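Local coordinates for VgrG protein (Vibrio cholerae, PDB 4E1F), which carries an actin cross-linking toxin domain that holds ADP and manganese and probably uses ATP to join G-actin molecules covalently, at residues 25-30 with 361-366; 57-62 with 92-97; 173-178 with 353-358. The protein carries 1 engineered substitution. All coordinates share one frame; numbering follows the deposited sequence.

How the interactions relate
All three contacts touch one ADP molecule, and the strands that carry them belong to the same beta structure. Strand 24-30 lies between strands 85-97 and 173-180, antiparallel to both; the first carries part of interaction 2, the second part of interaction 3. Interaction 1 lies about 10 Å from interaction 2 and about 8 Å from interaction 3, centre to centre, while interactions 2 and 3 are about 14 Å apart and do not touch. Along the chain interaction 1 encloses the other two, with interaction 2 closing before interaction 3 opens. Residues from distant parts of the actin cross-linking domain thus meet at one nucleotide site.

Interaction 1: 25-30 with 361-366; sequences IGIQNE and SYLPKT. Engineered in segment 25-30: Gln28 (natural residue Glu). With ADP (adenosine-5'-diphosphate), chain B.
A chi1 of -171° swings CG1 of Ile25 to the side opposite its amide nitrogen, and CD1 comes to rest over the Tyr362 ring. This CH-pi contact puts Ile25 CD1 3.9 Å from the Tyr362 ring centroid and only 11° off the ring normal, while Ile25 CG2 packs on Tyr362 CE1 at 3.8 Å. Ile27 is turned differently: CG1 lies between the backbone N and the carbonyl carbon (chi1 63°), which sends CD1 toward Pro364, where Ile27 CD1 meets ring atom CD of Pro364 at 3.7 Å. The other branch, Ile27 CG2, slides alongside Leu363 and touches Leu363 CD2 at 3.8 Å. Farther along, Asn29 ND2 passes Pro364 CG at 3.9 Å, but its amide is tied elsewhere, OD1 accepting a bond from Gln173 NE2, which also reaches Pro364 O. The Tyr362 hydroxyl is bonded to Met98 O. Between the two segments the join is mainly apolar packing, and Met111 of helix 101-124 touches Ile27, Asn29 and Pro364. Gly26 CA lies 3.3 Å from ADP O2', and the engineered Gln28, natural glutamate, has its side chain about 5 Å from the bound manganese ion at the nearest atoms. The Ile25, Ile27 and Asn29 side chains thus pack on segment 361-366, while Gly26, Gln28 and the Ile27 backbone, through a weak bond from the ribose, line the ADP pocket of the actin cross-linking domain.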
loop_
_atom_site.group_PDB
_atom_site.type_symbol
_atom_site.label_atom_id
_atom_site.label_comp_id
_atom_site.label_asym_id
_atom_site.label_seq_id
_atom_site.Cartn_x
_atom_site.Cartn_y
_atom_site.Cartn_z
ATOM N N ILE A 25 -1.300 9.401 -6.458
ATOM C CA ILE A 25 -1.080 9.247 -5.030
ATOM C C ILE A 25 -2.347 8.804 -4.316
ATOM O O ILE A 25 -3.454 9.229 -4.664
ATOM C CB ILE A 25 -0.459 10.549 -4.398
ATOM C CG1 ILE A 25 -0.002 10.327 -2.911
ATOM C CG2 ILE A 25 -1.392 11.764 -4.533
ATOM C CD1 ILE A 25 1.192 11.123 -2.483
ATOM N N GLY A 26 -2.140 7.959 -3.321
ATOM C CA GLY A 26 -3.150 7.470 -2.404
ATOM C C GLY A 26 -2.624 7.600 -0.991
ATOM O O GLY A 26 -1.408 7.599 -0.764
ATOM N N ILE A 27 -3.526 7.751 -0.035
ATOM C CA ILE A 27 -3.171 7.871 1.383
ATOM C C ILE A 27 -3.944 6.869 2.243
ATOM O O ILE A 27 -5.085 6.512 1.919
ATOM C CB ILE A 27 -3.282 9.337 1.934
ATOM C CG1 ILE A 27 -4.742 9.885 1.876
ATOM C CG2 ILE A 27 -2.269 10.283 1.228
ATOM C CD1 ILE A 27 -5.021 11.167 2.714
ATOM N N GLN A 28 -3.317 6.409 3.336
ATOM C CA GLN A 28 -3.922 5.497 4.313
ATOM C C GLN A 28 -3.796 6.159 5.666
ATOM O O GLN A 28 -2.719 6.658 6.003
ATOM C CB GLN A 28 -3.162 4.188 4.322
ATOM C CG GLN A 28 -3.472 3.286 3.147
ATOM C CD GLN A 28 -2.579 2.072 3.182
ATOM O OE1 GLN A 28 -2.887 1.052 3.834
ATOM N NE2 GLN A 28 -1.432 2.179 2.526
ATOM N N ASN A 29 -4.908 6.226 6.425
ATOM C CA ASN A 29 -4.932 6.956 7.685
ATOM C C ASN A 29 -5.674 6.168 8.783
ATOM O O ASN A 29 -6.916 6.080 8.780
ATOM C CB ASN A 29 -5.587 8.328 7.403
ATOM C CG ASN A 29 -5.651 9.306 8.552
ATOM O OD1 ASN A 29 -4.677 9.527 9.285
ATOM N ND2 ASN A 29 -6.777 10.004 8.659
ATOM N N GLU A 30 -4.904 5.606 9.730
ATOM C CA GLU A 30 -5.483 4.844 10.833
ATOM C C GLU A 30 -6.017 5.787 11.918
ATOM O O GLU A 30 -5.304 6.705 12.336
ATOM C CB GLU A 30 -4.484 3.817 11.377
ATOM C CG GLU A 30 -5.106 2.728 12.238
ATOM C CD GLU A 30 -4.094 1.791 12.872
ATOM O OE1 GLU A 30 -4.464 0.636 13.181
ATOM O OE2 GLU A 30 -2.926 2.208 13.051
ATOM N N SER A 361 2.104 17.184 3.028
ATOM C CA SER A 361 1.026 18.038 2.533
ATOM C C SER A 361 -0.180 17.259 1.998
ATOM O O SER A 361 -1.269 17.827 1.863
ATOM C CB SER A 361 1.566 19.002 1.472
ATOM O OG SER A 361 2.069 18.309 0.339
ATOM N N TYR A 362 -0.004 15.969 1.692
ATOM C CA TYR A 362 -1.091 15.130 1.180
ATOM C C TYR A 362 -1.909 14.493 2.306
ATOM O O TYR A 362 -2.928 13.867 2.030
ATOM C CB TYR A 362 -0.511 14.014 0.295
ATOM C CG TYR A 362 0.132 14.525 -0.974
ATOM C CD1 TYR A 362 -0.607 14.663 -2.144
ATOM C CD2 TYR A 362 1.495 14.795 -1.026
ATOM C CE1 TYR A 362 -0.009 15.095 -3.331
ATOM C CE2 TYR A 362 2.105 15.230 -2.205
ATOM C CZ TYR A 362 1.349 15.368 -3.358
ATOM O OH TYR A 362 1.938 15.805 -4.519
ATOM N N LEU A 363 -1.425 14.595 3.550
ATOM C CA LEU A 363 -2.027 13.950 4.704
ATOM C C LEU A 363 -2.830 14.915 5.568
ATOM O O LEU A 363 -2.373 16.035 5.803
ATOM C CB LEU A 363 -0.923 13.253 5.539
ATOM C CG LEU A 363 -0.504 11.822 5.132
ATOM C CD1 LEU A 363 -1.679 10.839 5.146
ATOM C CD2 LEU A 363 0.196 11.780 3.772
ATOM N N PRO A 364 -4.038 14.512 6.029
ATOM C CA PRO A 364 -4.804 15.398 6.924
ATOM C C PRO A 364 -4.161 15.488 8.314
ATOM O O PRO A 364 -3.564 14.519 8.800
ATOM C CB PRO A 364 -6.171 14.717 6.997
ATOM C CG PRO A 364 -5.867 13.249 6.791
ATOM C CD PRO A 364 -4.714 13.212 5.837
ATOM N N LYS A 365 -4.291 16.639 8.968
ATOM C CA LYS A 365 -3.756 16.793 10.322
ATOM C C LYS A 365 -4.851 17.263 11.281
ATOM O O LYS A 365 -5.503 18.267 11.001
ATOM C CB LYS A 365 -2.556 17.786 10.336
ATOM C CG LYS A 365 -1.364 17.427 9.434
ATOM C CD LYS A 365 -0.739 16.038 9.714
ATOM C CE LYS A 365 0.651 15.862 9.137
ATOM N NZ LYS A 365 0.680 15.936 7.649
ATOM N N THR A 366 -5.061 16.548 12.404
ATOM C CA THR A 366 -6.029 16.945 13.438
ATOM C C THR A 366 -5.544 18.278 14.034
ATOM O O THR A 366 -6.317 19.226 14.108
ATOM C CB THR A 366 -6.131 15.875 14.557
ATOM O OG1 THR A 366 -6.489 14.612 14.011
ATOM C CG2 THR A 366 -7.134 16.256 15.646
HETATM P PB ADP B . -4.801 -3.903 2.171
HETATM O O1B ADP B . -6.276 -3.925 1.794
HETATM O O2B ADP B . -4.203 -5.247 1.744
HETATM O O3B ADP B . -4.742 -3.837 3.738
HETATM P PA ADP B . -4.610 -1.320 0.816
HETATM O O1A ADP B . -5.631 -1.781 -0.172
HETATM O O2A ADP B . -5.327 -0.551 1.929
HETATM O O3A ADP B . -4.033 -2.672 1.469
HETATM O "O5'" ADP B . -3.577 -0.296 0.061
HETATM C "C5'" ADP B . -4.067 0.682 -0.922
HETATM C "C4'" ADP B . -3.401 2.038 -1.138
HETATM O "O4'" ADP B . -2.898 2.140 -2.504
HETATM C "C3'" ADP B . -4.286 3.287 -0.960
HETATM O "O3'" ADP B . -3.604 4.429 -0.447
HETATM C "C2'" ADP B . -4.711 3.603 -2.392
HETATM O "O2'" ADP B . -5.166 4.925 -2.680
HETATM C "C1'" ADP B . -3.408 3.326 -3.103
HETATM N N9 ADP B . -3.495 3.189 -4.571
HETATM C C8 ADP B . -4.293 2.318 -5.253
HETATM N N7 ADP B . -4.254 2.484 -6.558
HETATM C C5 ADP B . -3.352 3.518 -6.734
HETATM C C6 ADP B . -2.845 4.160 -7.890
HETATM N N6 ADP B . -3.158 3.784 -9.144
HETATM N N1 ADP B . -1.967 5.178 -7.721
HETATM C C2 ADP B . -1.611 5.509 -6.473
HETATM N N3 ADP B . -1.995 4.954 -5.320
HETATM C C4 ADP B . -2.873 3.969 -5.515
#

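Interaction 2: 57-62 with 92-97; sequences LFMLTK and VSYPCE. With ADP (adenosine-5'-diphosphate), chain B; SO4 (sulfate ion), chain D.
Met59 and Val92 bond to each other through both backbone amides: Met59 N reaches Val92 O at 2.7 Å, and Val92 N reaches Met59 O at 3.1 Å. They form an antiparallel hydrogen-bonded pair. Phe58 and Ser93 form the next, non-hydrogen-bonded pair, drawn in to 3.7 Å between their CA atoms. Beyond it Tyr94 N donates to Leu57 O at 2.9 Å. The closest side-chain packing is around Tyr94. With CG anti to the carbonyl carbon (chi1 -78°), its ring comes back alongside the strand, its edge meeting Phe58 N, and crosses Met59 at about a right angle. Met59 CG lies 3.3 Å from Tyr94 OH, which is bonded to Pro14 O, and Met59 SD makes an oblique Met-aromatic contact, 5.0 Å from the Tyr94 ring centroid. Leu57 and Phe58 together face Val49 on the other neighbouring strand, a classic beta bulge, and the Phe58 side chain leads away to helix 101-124. Toward the other end the fit is looser: Thr61 OG1, bonded to Glu90 O, stands 3.8 Å from Val92 CG2, and Lys62 NZ bonds Ser42 O and a sulfate, probably from the crystallisation liquor. The nucleotide lies against 92-97 as well: ADP O2' donates to Ser93 O at 2.7 Å, Val92 CG1 packs on the ribose, and Pro95 CG rests against the adenine at C5.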
loop_
_atom_site.group_PDB
_atom_site.type_symbol
_atom_site.label_atom_id
_atom_site.label_comp_id
_atom_site.label_asym_id
_atom_site.label_seq_id
_atom_site.Cartn_x
_atom_site.Cartn_y
_atom_site.Cartn_z
ATOM N N LEU A 57 -14.069 9.565 -2.452
ATOM C CA LEU A 57 -12.890 10.147 -1.808
ATOM C C LEU A 57 -12.026 9.164 -1.030
ATOM O O LEU A 57 -10.806 9.169 -1.189
ATOM C CB LEU A 57 -13.261 11.381 -0.972
ATOM C CG LEU A 57 -14.009 12.503 -1.750
ATOM C CD1 LEU A 57 -14.638 13.513 -0.801
ATOM C CD2 LEU A 57 -13.090 13.201 -2.816
ATOM N N PHE A 58 -12.658 8.347 -0.179
ATOM C CA PHE A 58 -11.981 7.351 0.636
ATOM C C PHE A 58 -12.900 6.249 1.111
ATOM O O PHE A 58 -14.118 6.434 1.170
ATOM C CB PHE A 58 -11.212 7.997 1.793
ATOM C CG PHE A 58 -12.053 8.676 2.840
ATOM C CD1 PHE A 58 -12.549 7.962 3.922
ATOM C CD2 PHE A 58 -12.326 10.040 2.758
ATOM C CE1 PHE A 58 -13.346 8.590 4.883
ATOM C CE2 PHE A 58 -13.075 10.676 3.749
ATOM C CZ PHE A 58 -13.578 9.949 4.802
ATOM N N MET A 59 -12.312 5.108 1.446
ATOM C CA MET A 59 -13.030 3.942 1.947
ATOM C C MET A 59 -12.920 3.891 3.455
ATOM O O MET A 59 -11.907 4.292 4.032
ATOM C CB MET A 59 -12.416 2.653 1.379
ATOM C CG MET A 59 -12.511 2.517 -0.136
ATOM S SD MET A 59 -11.391 1.201 -0.608
ATOM C CE MET A 59 -11.716 1.073 -2.285
ATOM N N LEU A 60 -13.947 3.325 4.076
ATOM C CA LEU A 60 -14.014 3.041 5.507
ATOM C C LEU A 60 -13.714 1.562 5.635
ATOM O O LEU A 60 -14.474 0.721 5.131
ATOM C CB LEU A 60 -15.425 3.363 6.034
ATOM C CG LEU A 60 -15.639 4.819 6.473
ATOM C CD1 LEU A 60 -15.949 5.719 5.287
ATOM C CD2 LEU A 60 -16.811 4.904 7.406
ATOM N N THR A 61 -12.571 1.248 6.257
ATOM C CA THR A 61 -12.100 -0.119 6.383
ATOM C C THR A 61 -11.724 -0.516 7.789
ATOM O O THR A 61 -11.383 0.332 8.618
ATOM C CB THR A 61 -10.857 -0.364 5.487
ATOM O OG1 THR A 61 -9.724 0.308 6.053
ATOM C CG2 THR A 61 -11.063 0.043 4.011
ATOM N N LYS A 62 -11.688 -1.829 8.017
ATOM C CA LYS A 62 -11.206 -2.411 9.269
ATOM C C LYS A 62 -9.745 -2.702 8.991
ATOM O O LYS A 62 -9.391 -3.039 7.843
ATOM C CB LYS A 62 -11.990 -3.693 9.676
ATOM C CG LYS A 62 -12.093 -4.788 8.595
ATOM C CD LYS A 62 -12.409 -6.140 9.234
ATOM C CE LYS A 62 -12.743 -7.151 8.166
ATOM N NZ LYS A 62 -12.919 -8.524 8.728
ATOM N N VAL A 92 -8.919 4.918 3.759
ATOM C CA VAL A 92 -8.119 4.609 2.557
ATOM C C VAL A 92 -8.629 5.402 1.353
ATOM O O VAL A 92 -9.711 5.140 0.833
ATOM C CB VAL A 92 -8.076 3.082 2.269
ATOM C CG1 VAL A 92 -7.100 2.780 1.139
ATOM C CG2 VAL A 92 -7.695 2.295 3.524
ATOM N N SER A 93 -7.869 6.402 0.935
ATOM C CA SER A 93 -8.333 7.264 -0.138
ATOM C C SER A 93 -8.337 6.556 -1.467
ATOM O O SER A 93 -7.580 5.590 -1.670
ATOM C CB SER A 93 -7.492 8.538 -0.214
ATOM O OG SER A 93 -6.273 8.254 -0.885
ATOM N N TYR A 94 -9.209 7.030 -2.366
ATOM C CA TYR A 94 -9.217 6.598 -3.746
ATOM C C TYR A 94 -8.080 7.419 -4.334
ATOM O O TYR A 94 -7.955 8.605 -3.975
ATOM C CB TYR A 94 -10.559 6.947 -4.399
ATOM C CG TYR A 94 -11.622 5.958 -3.988
ATOM C CD1 TYR A 94 -12.378 6.156 -2.834
ATOM C CD2 TYR A 94 -11.812 4.774 -4.698
ATOM C CE1 TYR A 94 -13.323 5.220 -2.417
ATOM C CE2 TYR A 94 -12.763 3.835 -4.294
ATOM C CZ TYR A 94 -13.536 4.077 -3.166
ATOM O OH TYR A 94 -14.477 3.162 -2.765
ATOM N N PRO A 95 -7.195 6.819 -5.172
ATOM C CA PRO A 95 -6.057 7.592 -5.689
ATOM C C PRO A 95 -6.500 8.784 -6.546
ATOM O O PRO A 95 -7.600 8.758 -7.117
ATOM C CB PRO A 95 -5.299 6.563 -6.527
ATOM C CG PRO A 95 -6.318 5.523 -6.899
ATOM C CD PRO A 95 -7.177 5.429 -5.693
ATOM N N CYS A 96 -5.650 9.816 -6.626
ATOM C CA CYS A 96 -5.883 10.992 -7.458
ATOM C C CYS A 96 -4.556 11.357 -8.108
ATOM O O CYS A 96 -3.541 10.716 -7.806
ATOM C CB CYS A 96 -6.451 12.151 -6.639
ATOM S SG CYS A 96 -5.346 12.787 -5.356
ATOM N N GLU A 97 -4.568 12.346 -9.033
ATOM C CA GLU A 97 -3.350 12.849 -9.657
ATOM C C GLU A 97 -2.552 13.587 -8.592
ATOM O O GLU A 97 -3.135 14.348 -7.806
ATOM C CB GLU A 97 -3.683 13.807 -10.809
ATOM C CG GLU A 97 -4.547 13.151 -11.883
ATOM C CD GLU A 97 -5.186 14.078 -12.901
ATOM O OE1 GLU A 97 -6.301 13.761 -13.376
ATOM O OE2 GLU A 97 -4.567 15.111 -13.239
HETATM P PB ADP B . -4.801 -3.903 2.171
HETATM O O1B ADP B . -6.276 -3.925 1.794
HETATM O O2B ADP B . -4.203 -5.247 1.744
HETATM O O3B ADP B . -4.742 -3.837 3.738
HETATM P PA ADP B . -4.610 -1.320 0.816
HETATM O O1A ADP B . -5.631 -1.781 -0.172
HETATM O O2A ADP B . -5.327 -0.551 1.929
HETATM O O3A ADP B . -4.033 -2.672 1.469
HETATM O "O5'" ADP B . -3.577 -0.296 0.061
HETATM C "C5'" ADP B . -4.067 0.682 -0.922
HETATM C "C4'" ADP B . -3.401 2.038 -1.138
HETATM O "O4'" ADP B . -2.898 2.140 -2.504
HETATM C "C3'" ADP B . -4.286 3.287 -0.960
HETATM O "O3'" ADP B . -3.604 4.429 -0.447
HETATM C "C2'" ADP B . -4.711 3.603 -2.392
HETATM O "O2'" ADP B . -5.166 4.925 -2.680
HETATM C "C1'" ADP B . -3.408 3.326 -3.103
HETATM N N9 ADP B . -3.495 3.189 -4.571
HETATM C C8 ADP B . -4.293 2.318 -5.253
HETATM N N7 ADP B . -4.254 2.484 -6.558
HETATM C C5 ADP B . -3.352 3.518 -6.734
HETATM C C6 ADP B . -2.845 4.160 -7.890
HETATM N N6 ADP B . -3.158 3.784 -9.144
HETATM N N1 ADP B . -1.967 5.178 -7.721
HETATM C C2 ADP B . -1.611 5.509 -6.473
HETATM N N3 ADP B . -1.995 4.954 -5.320
HETATM C C4 ADP B . -2.873 3.969 -5.515
HETATM S S SO4 D . -9.768 -10.762 8.611
HETATM O O1 SO4 D . -10.934 -11.622 8.860
HETATM O O2 SO4 D . -8.855 -11.391 7.645
HETATM O O3 SO4 D . -10.220 -9.475 8.121
HETATM O O4 SO4 D . -9.062 -10.540 9.842
#

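Interaction 3: 173-178 with 353-358; sequences QQATVG and RTVPNE. With ADP (adenosine-5'-diphosphate), chain B; SO4 (sulfate ion), chain H.
Arg353 and Gln174 lie side by side and point the same way, their guanidinium and amide planes 57° apart. The CB of Arg353 starts out directed away from strand 173-178, but bends at chi2 (-67°) and chi3 (-65°) fold the chain back. Beyond CB, CG and CD carry it round to NE, which is bonded to Asn273 OD1. At the tip the two terminal nitrogens grip one sulfate, probably from the crystallisation liquor: Arg353 NH1 reaches sulfate O4 at 2.9 Å and Arg353 NH2 reaches sulfate O2 at 2.8 Å, both bonds nearly straight, with the sulfur in the guanidinium plane at its edge. NH1 also forms a salt bridge with Glu351. Closer to the backbone, Gln174 CG packs on Arg353 O at 3.4 Å. A water lies within hydrogen-bonding distance of both carbonyl oxygens, 2.7 Å from Arg353 O and 2.8 Å from Gln173 O. Val355 supplies the apolar part of the contact: Val355 CG2 lies 3.6 Å from Gln173 O and 4.4 Å from Ala175 CB, while Leu363 packs against Val355 from segment 361-366. Thr176 and Gly178, farther along the strand, border the ADP. The chemistry implies a guanidinium held by the amide oxygen of Asn273, the carboxylate of Glu351 and the sulfate, so its positive charge is probably well compensated, and the sulfate may mark a site suited to anions.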
loop_
_atom_site.group_PDB
_atom_site.type_symbol
_atom_site.label_atom_id
_atom_site.label_comp_id
_atom_site.label_asym_id
_atom_site.label_seq_id
_atom_site.Cartn_x
_atom_site.Cartn_y
_atom_site.Cartn_z
ATOM N N GLN A 173 -0.231 6.907 9.592
ATOM C CA GLN A 173 -0.312 7.336 8.209
ATOM C C GLN A 173 0.710 6.775 7.227
ATOM O O GLN A 173 1.908 6.701 7.511
ATOM C CB GLN A 173 -0.299 8.869 8.152
ATOM C CG GLN A 173 -1.541 9.514 8.791
ATOM C CD GLN A 173 -1.469 11.024 8.818
ATOM O OE1 GLN A 173 -0.392 11.618 8.851
ATOM N NE2 GLN A 173 -2.617 11.683 8.837
ATOM N N GLN A 174 0.222 6.450 6.026
ATOM C CA GLN A 174 1.037 6.023 4.892
ATOM C C GLN A 174 0.578 6.713 3.612
ATOM O O GLN A 174 -0.527 7.240 3.561
ATOM C CB GLN A 174 1.000 4.511 4.719
ATOM C CG GLN A 174 1.925 3.807 5.678
ATOM C CD GLN A 174 1.226 2.671 6.340
ATOM O OE1 GLN A 174 0.944 1.640 5.730
ATOM N NE2 GLN A 174 0.931 2.842 7.619
ATOM N N ALA A 175 1.436 6.697 2.582
ATOM C CA ALA A 175 1.122 7.231 1.272
ATOM C C ALA A 175 1.643 6.241 0.258
ATOM O O ALA A 175 2.653 5.581 0.498
ATOM C CB ALA A 175 1.761 8.605 1.076
ATOM N N THR A 176 0.922 6.097 -0.847
ATOM C CA THR A 176 1.278 5.222 -1.956
ATOM C C THR A 176 1.390 6.076 -3.217
ATOM O O THR A 176 0.421 6.743 -3.593
ATOM C CB THR A 176 0.265 4.059 -2.113
ATOM O OG1 THR A 176 0.323 3.220 -0.960
ATOM C CG2 THR A 176 0.542 3.192 -3.376
ATOM N N VAL A 177 2.559 6.046 -3.871
ATOM C CA VAL A 177 2.792 6.806 -5.106
ATOM C C VAL A 177 2.867 5.839 -6.286
ATOM O O VAL A 177 3.550 4.823 -6.200
ATOM C CB VAL A 177 4.060 7.707 -5.004
ATOM C CG1 VAL A 177 4.432 8.331 -6.352
ATOM C CG2 VAL A 177 3.872 8.803 -3.959
ATOM N N GLY A 178 2.176 6.178 -7.370
ATOM C CA GLY A 178 2.187 5.407 -8.601
ATOM C C GLY A 178 2.827 6.229 -9.701
ATOM O O GLY A 178 2.507 7.411 -9.849
ATOM N N ARG A 353 6.210 3.675 3.972
ATOM C CA ARG A 353 5.890 3.072 5.275
ATOM C C ARG A 353 5.719 4.121 6.370
ATOM O O ARG A 353 4.878 3.975 7.255
ATOM C CB ARG A 353 6.919 1.992 5.626
ATOM C CG ARG A 353 6.923 0.817 4.610
ATOM C CD ARG A 353 5.624 -0.006 4.663
ATOM N NE ARG A 353 5.475 -0.688 5.956
ATOM C CZ ARG A 353 4.402 -1.367 6.344
ATOM N NH1 ARG A 353 3.344 -1.455 5.554
ATOM N NH2 ARG A 353 4.395 -1.995 7.513
ATOM N N THR A 354 6.516 5.197 6.274
ATOM C CA THR A 354 6.509 6.421 7.085
ATOM C C THR A 354 6.371 7.543 6.032
ATOM O O THR A 354 7.087 7.515 5.037
ATOM C CB THR A 354 7.840 6.530 7.875
ATOM O OG1 THR A 354 7.865 5.484 8.838
ATOM C CG2 THR A 354 8.010 7.872 8.588
ATOM N N VAL A 355 5.471 8.504 6.234
ATOM C CA VAL A 355 5.289 9.586 5.266
ATOM C C VAL A 355 6.499 10.533 5.350
ATOM O O VAL A 355 6.715 11.094 6.420
ATOM C CB VAL A 355 3.929 10.335 5.424
ATOM C CG1 VAL A 355 3.823 11.507 4.435
ATOM C CG2 VAL A 355 2.749 9.380 5.247
ATOM N N PRO A 356 7.309 10.708 4.267
ATOM C CA PRO A 356 8.452 11.638 4.355
ATOM C C PRO A 356 7.977 13.097 4.302
ATOM O O PRO A 356 6.816 13.353 3.935
ATOM C CB PRO A 356 9.284 11.263 3.123
ATOM C CG PRO A 356 8.262 10.836 2.113
ATOM C CD PRO A 356 7.210 10.111 2.918
ATOM N N ASN A 357 8.872 14.055 4.653
ATOM C CA ASN A 357 8.546 15.494 4.638
ATOM C C ASN A 357 7.952 15.959 3.308
ATOM O O ASN A 357 6.982 16.706 3.310
ATOM C CB ASN A 357 9.759 16.371 5.033
ATOM C CG ASN A 357 10.243 16.177 6.454
ATOM O OD1 ASN A 357 11.424 15.926 6.702
ATOM N ND2 ASN A 357 9.353 16.318 7.427
ATOM N N GLU A 358 8.509 15.484 2.179
ATOM C CA GLU A 358 8.064 15.837 0.813
ATOM C C GLU A 358 6.565 15.498 0.518
ATOM O O GLU A 358 5.971 16.069 -0.393
ATOM C CB GLU A 358 8.968 15.167 -0.251
ATOM C CG GLU A 358 10.436 15.603 -0.228
ATOM C CD GLU A 358 11.398 14.806 0.645
ATOM O OE1 GLU A 358 10.954 14.183 1.638
ATOM O OE2 GLU A 358 12.612 14.816 0.336
HETATM P PB ADP B . -4.801 -3.903 2.171
HETATM O O1B ADP B . -6.276 -3.925 1.794
HETATM O O2B ADP B . -4.203 -5.247 1.744
HETATM O O3B ADP B . -4.742 -3.837 3.738
HETATM P PA ADP B . -4.610 -1.320 0.816
HETATM O O1A ADP B . -5.631 -1.781 -0.172
HETATM O O2A ADP B . -5.327 -0.551 1.929
HETATM O O3A ADP B . -4.033 -2.672 1.469
HETATM O "O5'" ADP B . -3.577 -0.296 0.061
HETATM C "C5'" ADP B . -4.067 0.682 -0.922
HETATM C "C4'" ADP B . -3.401 2.038 -1.138
HETATM O "O4'" ADP B . -2.898 2.140 -2.504
HETATM C "C3'" ADP B . -4.286 3.287 -0.960
HETATM O "O3'" ADP B . -3.604 4.429 -0.447
HETATM C "C2'" ADP B . -4.711 3.603 -2.392
HETATM O "O2'" ADP B . -5.166 4.925 -2.680
HETATM C "C1'" ADP B . -3.408 3.326 -3.103
HETATM N N9 ADP B . -3.495 3.189 -4.571
HETATM C C8 ADP B . -4.293 2.318 -5.253
HETATM N N7 ADP B . -4.254 2.484 -6.558
HETATM C C5 ADP B . -3.352 3.518 -6.734
HETATM C C6 ADP B . -2.845 4.160 -7.890
HETATM N N6 ADP B . -3.158 3.784 -9.144
HETATM N N1 ADP B . -1.967 5.178 -7.721
HETATM C C2 ADP B . -1.611 5.509 -6.473
HETATM N N3 ADP B . -1.995 4.954 -5.320
HETATM C C4 ADP B . -2.873 3.969 -5.515
HETATM S S SO4 H . 0.934 -3.661 7.465
HETATM O O1 SO4 H . -0.329 -3.675 8.186
HETATM O O2 SO4 H . 2.002 -3.245 8.365
HETATM O O3 SO4 H . 1.189 -4.998 6.923
HETATM O O4 SO4 H . 0.843 -2.706 6.360
HETATM O O HOH W 1 3.541 5.206 9.283
#